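PDB 3R9T: EchA1_1 from Mycobacterium avium subsp. paratuberculosis, which probably catalyses the reversible hydration of enoyl-CoA thioesters to (3S)-3-hydroxyacyl-CoA, a step of fatty acid oxidation, as an enoyl-CoA hydratase. Local coordinates for residues F92-A106 and G114-V126. Sequence-based numbering, arbitrary orientation.
Sequences FAGYVRHFIDKPTIA and GGGTELALASDLV. With BEZ (benzoic acid), chain E.
Thr104 and Asp124 lock together through backbone and side chain alike, a worked example of how a loop can be fixed where a strand begins. The amide of Thr104 donates to Asp124 OD2 (2.9 Å), reaching that oxygen on the anti side, 31° out of the carboxylate plane, and the amide of Asp124 returns a bond to Thr104 OG1 (3.0 Å, 155° at the hydrogen). With chi1 at 59°, OG1 sits between its own backbone N and carbonyl carbon, facing that amide; a water links it further to Ala122 O. Lys215 and Tyr219 bind the same carboxylate from outside.

Parallel sheet pairing follows: Leu125 N donates to Thr104 O, and Ala106 N to Leu125 O. These neighbouring strands belong to the core sheet of the crotonase fold, and helix 115-122 leads from the benzoic acid pocket into strand 125-129.

A chain of two hydrogen bonds joins loop to helix end. Tyr95 OH donates to Ser123 OG (2.7 Å), which in turn donates to Leu119 O (2.8 Å), so the serine oxygen uses both its roles.

Apolar contacts line one side of the helix. Leu119 CD2 lies against Ala93 CB (3.7 Å) and Tyr95 CD2, while Ala122 CB meets Val96 CA (3.8 Å). At the pocket end, Phe92 CE2 approaches Gly115 CA at 3.7 Å. Glu118 OE1 lies 2.5 Å from benzoic acid O1, and Gly149 also holds the Glu118 carboxylate.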
loop_
_atom_site.group_PDB
_atom_site.type_symbol
_atom_site.label_atom_id
_atom_site.label_comp_id
_atom_site.label_asym_id
_atom_site.label_seq_id
_atom_site.Cartn_x
_atom_site.Cartn_y
_atom_site.Cartn_z
ATOM N N PHE B 92 5.757 11.650 20.186
ATOM C CA PHE B 92 6.458 10.621 20.945
ATOM C C PHE B 92 7.935 10.565 20.597
ATOM O O PHE B 92 8.289 10.547 19.426
ATOM C CB PHE B 92 5.779 9.299 20.628
ATOM C CG PHE B 92 6.293 8.119 21.385
ATOM C CD1 PHE B 92 5.805 7.834 22.659
ATOM C CD2 PHE B 92 7.149 7.213 20.779
ATOM C CE1 PHE B 92 6.220 6.709 23.334
ATOM C CE2 PHE B 92 7.565 6.090 21.448
ATOM C CZ PHE B 92 7.097 5.838 22.741
ATOM N N ALA B 93 8.779 10.613 21.628
ATOM C CA ALA B 93 10.244 10.525 21.518
ATOM C C ALA B 93 10.860 11.738 20.826
ATOM O O ALA B 93 12.022 11.712 20.451
ATOM C CB ALA B 93 10.690 9.194 20.818
ATOM N N GLY B 94 10.075 12.800 20.654
ATOM C CA GLY B 94 10.501 13.941 19.846
ATOM C C GLY B 94 10.781 13.562 18.407
ATOM O O GLY B 94 11.522 14.258 17.726
ATOM N N TYR B 95 10.143 12.490 17.940
ATOM C CA TYR B 95 10.563 11.799 16.712
ATOM C C TYR B 95 9.443 11.477 15.725
ATOM O O TYR B 95 9.612 11.686 14.536
ATOM C CB TYR B 95 11.277 10.491 17.085
ATOM C CG TYR B 95 12.020 9.785 15.961
ATOM C CD1 TYR B 95 13.335 10.120 15.661
ATOM C CD2 TYR B 95 11.427 8.759 15.220
ATOM C CE1 TYR B 95 14.036 9.490 14.663
ATOM C CE2 TYR B 95 12.123 8.127 14.186
ATOM C CZ TYR B 95 13.453 8.470 13.942
ATOM O OH TYR B 95 14.189 7.881 12.934
ATOM N N VAL B 96 8.318 10.949 16.212
ATOM C CA VAL B 96 7.308 10.346 15.313
ATOM C C VAL B 96 6.477 11.338 14.498
ATOM O O VAL B 96 5.854 10.953 13.494
ATOM C CB VAL B 96 6.369 9.358 16.026
ATOM C CG1 VAL B 96 7.153 8.235 16.688
ATOM C CG2 VAL B 96 5.429 10.081 17.013
ATOM N N ARG B 97 6.453 12.597 14.932
ATOM C CA ARG B 97 5.841 13.695 14.173
ATOM C C ARG B 97 6.864 14.817 13.990
ATOM O O ARG B 97 6.528 15.992 14.075
ATOM C CB ARG B 97 4.609 14.221 14.919
ATOM C CG ARG B 97 3.613 14.962 14.093
ATOM C CD ARG B 97 2.369 15.192 14.961
ATOM N NE ARG B 97 1.270 15.842 14.269
ATOM C CZ ARG B 97 0.132 16.213 14.857
ATOM N NH1 ARG B 97 -0.060 16.005 16.160
ATOM N NH2 ARG B 97 -0.822 16.803 14.143
ATOM N N HIS B 98 8.110 14.435 13.736
ATOM C CA HIS B 98 9.219 15.367 13.582
ATOM C C HIS B 98 9.888 15.152 12.228
ATOM O O HIS B 98 10.947 14.552 12.132
ATOM C CB HIS B 98 10.220 15.140 14.706
ATOM C CG HIS B 98 11.256 16.206 14.839
ATOM N ND1 HIS B 98 12.083 16.272 15.939
ATOM C CD2 HIS B 98 11.603 17.244 14.039
ATOM C CE1 HIS B 98 12.895 17.307 15.811
ATOM N NE2 HIS B 98 12.625 17.913 14.669
ATOM N N PHE B 99 9.260 15.670 11.188
ATOM C CA PHE B 99 9.794 15.546 9.854
ATOM C C PHE B 99 11.065 16.378 9.722
ATOM O O PHE B 99 11.094 17.577 10.063
ATOM C CB PHE B 99 8.793 16.016 8.790
ATOM C CG PHE B 99 9.342 15.907 7.395
ATOM C CD1 PHE B 99 9.273 14.704 6.709
ATOM C CD2 PHE B 99 10.004 16.980 6.807
ATOM C CE1 PHE B 99 9.830 14.574 5.433
ATOM C CE2 PHE B 99 10.550 16.873 5.524
ATOM C CZ PHE B 99 10.459 15.669 4.843
ATOM N N ILE B 100 12.099 15.719 9.208
ATOM C CA ILE B 100 13.312 16.370 8.734
ATOM C C ILE B 100 13.609 15.935 7.297
ATOM O O ILE B 100 13.245 14.837 6.867
ATOM C CB ILE B 100 14.539 16.133 9.662
ATOM C CG1 ILE B 100 15.032 14.679 9.618
ATOM C CG2 ILE B 100 14.218 16.627 11.085
ATOM C CD1 ILE B 100 16.445 14.522 10.227
ATOM N N ASP B 101 14.267 16.829 6.561
ATOM C CA ASP B 101 14.667 16.708 5.153
ATOM C C ASP B 101 15.693 15.626 4.873
ATOM O O ASP B 101 15.921 15.217 3.712
ATOM C CB ASP B 101 15.338 18.023 4.731
ATOM C CG ASP B 101 14.367 19.165 4.579
ATOM O OD1 ASP B 101 13.185 18.916 4.271
ATOM O OD2 ASP B 101 14.799 20.324 4.754
ATOM N N LYS B 102 16.413 15.247 5.922
ATOM C CA LYS B 102 17.513 14.307 5.779
ATOM C C LYS B 102 17.063 12.890 6.109
ATOM O O LYS B 102 16.199 12.691 6.950
ATOM C CB LYS B 102 18.655 14.742 6.677
ATOM C CG LYS B 102 18.804 16.269 6.691
ATOM C CD LYS B 102 20.173 16.748 6.404
ATOM C CE LYS B 102 20.256 18.283 6.441
ATOM N NZ LYS B 102 21.396 18.731 7.254
ATOM N N PRO B 103 17.640 11.899 5.429
ATOM C CA PRO B 103 17.236 10.530 5.672
ATOM C C PRO B 103 17.475 10.059 7.102
ATOM O O PRO B 103 18.514 10.381 7.711
ATOM C CB PRO B 103 18.100 9.724 4.685
ATOM C CG PRO B 103 19.292 10.609 4.417
ATOM C CD PRO B 103 18.715 11.983 4.423
ATOM N N THR B 104 16.496 9.296 7.604
ATOM C CA THR B 104 16.554 8.650 8.910
ATOM C C THR B 104 16.510 7.133 8.788
ATOM O O THR B 104 15.713 6.590 8.044
ATOM C CB THR B 104 15.415 9.126 9.836
ATOM O OG1 THR B 104 14.147 8.831 9.228
ATOM C CG2 THR B 104 15.534 10.664 10.098
ATOM N N ILE B 105 17.394 6.464 9.519
ATOM C CA ILE B 105 17.517 5.031 9.493
ATOM C C ILE B 105 17.474 4.561 10.927
ATOM O O ILE B 105 18.317 4.957 11.737
ATOM C CB ILE B 105 18.870 4.616 8.890
ATOM C CG1 ILE B 105 19.056 5.216 7.492
ATOM C CG2 ILE B 105 19.027 3.064 8.940
ATOM C CD1 ILE B 105 20.507 5.092 6.974
ATOM N N ALA B 106 16.513 3.709 11.242
ATOM C CA ALA B 106 16.455 3.049 12.529
ATOM C C ALA B 106 17.371 1.829 12.530
ATOM O O ALA B 106 17.242 0.967 11.676
ATOM C CB ALA B 106 15.040 2.615 12.801
ATOM N N GLY B 114 5.884 -1.947 20.566
ATOM C CA GLY B 114 5.019 -0.814 20.794
ATOM C C GLY B 114 5.689 0.439 20.255
ATOM O O GLY B 114 5.946 0.552 19.056
ATOM N N GLY B 115 5.995 1.369 21.154
ATOM C CA GLY B 115 6.763 2.571 20.823
ATOM C C GLY B 115 7.988 2.313 19.959
ATOM O O GLY B 115 8.265 3.088 19.054
ATOM N N GLY B 116 8.720 1.225 20.197
ATOM C CA GLY B 116 9.881 0.898 19.368
ATOM C C GLY B 116 9.547 0.636 17.913
ATOM O O GLY B 116 10.261 1.046 16.997
ATOM N N THR B 117 8.458 -0.084 17.698
ATOM C CA THR B 117 7.960 -0.322 16.359
ATOM C C THR B 117 7.467 0.988 15.727
ATOM O O THR B 117 7.626 1.208 14.530
ATOM C CB THR B 117 6.860 -1.412 16.373
ATOM O OG1 THR B 117 7.485 -2.691 16.510
ATOM C CG2 THR B 117 6.052 -1.430 15.087
ATOM N N GLU B 118 6.896 1.870 16.544
ATOM C CA GLU B 118 6.419 3.167 16.059
ATOM C C GLU B 118 7.602 4.056 15.648
ATOM O O GLU B 118 7.504 4.815 14.694
ATOM C CB GLU B 118 5.504 3.802 17.098
ATOM C CG GLU B 118 4.229 2.968 17.286
ATOM C CD GLU B 118 3.376 3.476 18.409
ATOM O OE1 GLU B 118 3.821 3.346 19.572
ATOM O OE2 GLU B 118 2.298 4.035 18.127
ATOM N N LEU B 119 8.716 3.971 16.356
ATOM C CA LEU B 119 9.936 4.651 15.898
ATOM C C LEU B 119 10.399 4.131 14.530
ATOM O O LEU B 119 10.814 4.911 13.679
ATOM C CB LEU B 119 11.072 4.488 16.902
ATOM C CG LEU B 119 10.872 5.078 18.302
ATOM C CD1 LEU B 119 12.085 4.769 19.196
ATOM C CD2 LEU B 119 10.579 6.577 18.260
ATOM N N ALA B 120 10.335 2.818 14.319
ATOM C CA ALA B 120 10.683 2.201 13.031
ATOM C C ALA B 120 9.767 2.707 11.923
ATOM O O ALA B 120 10.233 3.109 10.853
ATOM C CB ALA B 120 10.623 0.647 13.124
ATOM N N LEU B 121 8.466 2.721 12.195
ATOM C CA LEU B 121 7.481 3.208 11.230
ATOM C C LEU B 121 7.741 4.662 10.853
ATOM O O LEU B 121 7.631 5.024 9.699
ATOM C CB LEU B 121 6.073 3.031 11.772
ATOM C CG LEU B 121 5.538 1.615 11.965
ATOM C CD1 LEU B 121 4.275 1.640 12.786
ATOM C CD2 LEU B 121 5.258 1.041 10.593
ATOM N N ALA B 122 8.144 5.467 11.820
ATOM C CA ALA B 122 8.384 6.887 11.615
ATOM C C ALA B 122 9.711 7.151 10.878
ATOM O O ALA B 122 9.932 8.242 10.355
ATOM C CB ALA B 122 8.379 7.587 12.973
ATOM N N SER B 123 10.611 6.174 10.867
ATOM C CA SER B 123 11.894 6.290 10.156
ATOM C C SER B 123 11.751 6.045 8.643
ATOM O O SER B 123 10.849 5.320 8.217
ATOM C CB SER B 123 12.916 5.311 10.764
ATOM O OG SER B 123 13.091 5.488 12.172
ATOM N N ASP B 124 12.674 6.577 7.830
ATOM C CA ASP B 124 12.633 6.301 6.408
ATOM C C ASP B 124 12.964 4.844 6.076
ATOM O O ASP B 124 12.329 4.245 5.199
ATOM C CB ASP B 124 13.577 7.210 5.634
ATOM C CG ASP B 124 13.230 8.660 5.766
ATOM O OD1 ASP B 124 12.019 8.981 5.688
ATOM O OD2 ASP B 124 14.185 9.470 5.921
ATOM N N LEU B 125 13.965 4.307 6.780
ATOM C CA LEU B 125 14.542 2.979 6.526
ATOM C C LEU B 125 14.811 2.308 7.865
ATOM O O LEU B 125 14.995 2.969 8.895
ATOM C CB LEU B 125 15.847 3.107 5.747
ATOM C CG LEU B 125 15.697 3.838 4.405
ATOM C CD1 LEU B 125 17.069 4.256 3.842
ATOM C CD2 LEU B 125 14.904 2.987 3.430
ATOM N N VAL B 126 14.830 0.985 7.841
ATOM C CA VAL B 126 15.109 0.170 9.033
ATOM C C VAL B 126 16.057 -0.993 8.722
ATOM O O VAL B 126 15.793 -1.787 7.833
ATOM C CB VAL B 126 13.820 -0.427 9.648
ATOM C CG1 VAL B 126 14.122 -1.082 10.965
ATOM C CG2 VAL B 126 12.743 0.676 9.839
HETATM C C BEZ E . 2.264 3.950 22.451
HETATM O O1 BEZ E . 2.375 4.420 21.310
HETATM O O2 BEZ E . 2.522 2.748 22.657
HETATM C C1 BEZ E . 1.863 4.865 23.561
HETATM C C2 BEZ E . 2.039 6.232 23.393
HETATM C C3 BEZ E . 1.677 7.104 24.413
HETATM C C4 BEZ E . 1.141 6.602 25.593
HETATM C C5 BEZ E . 0.965 5.230 25.758
HETATM C C6 BEZ E . 1.330 4.355 24.741
HETATM O O HOH W 1 11.951 10.191 10.310
#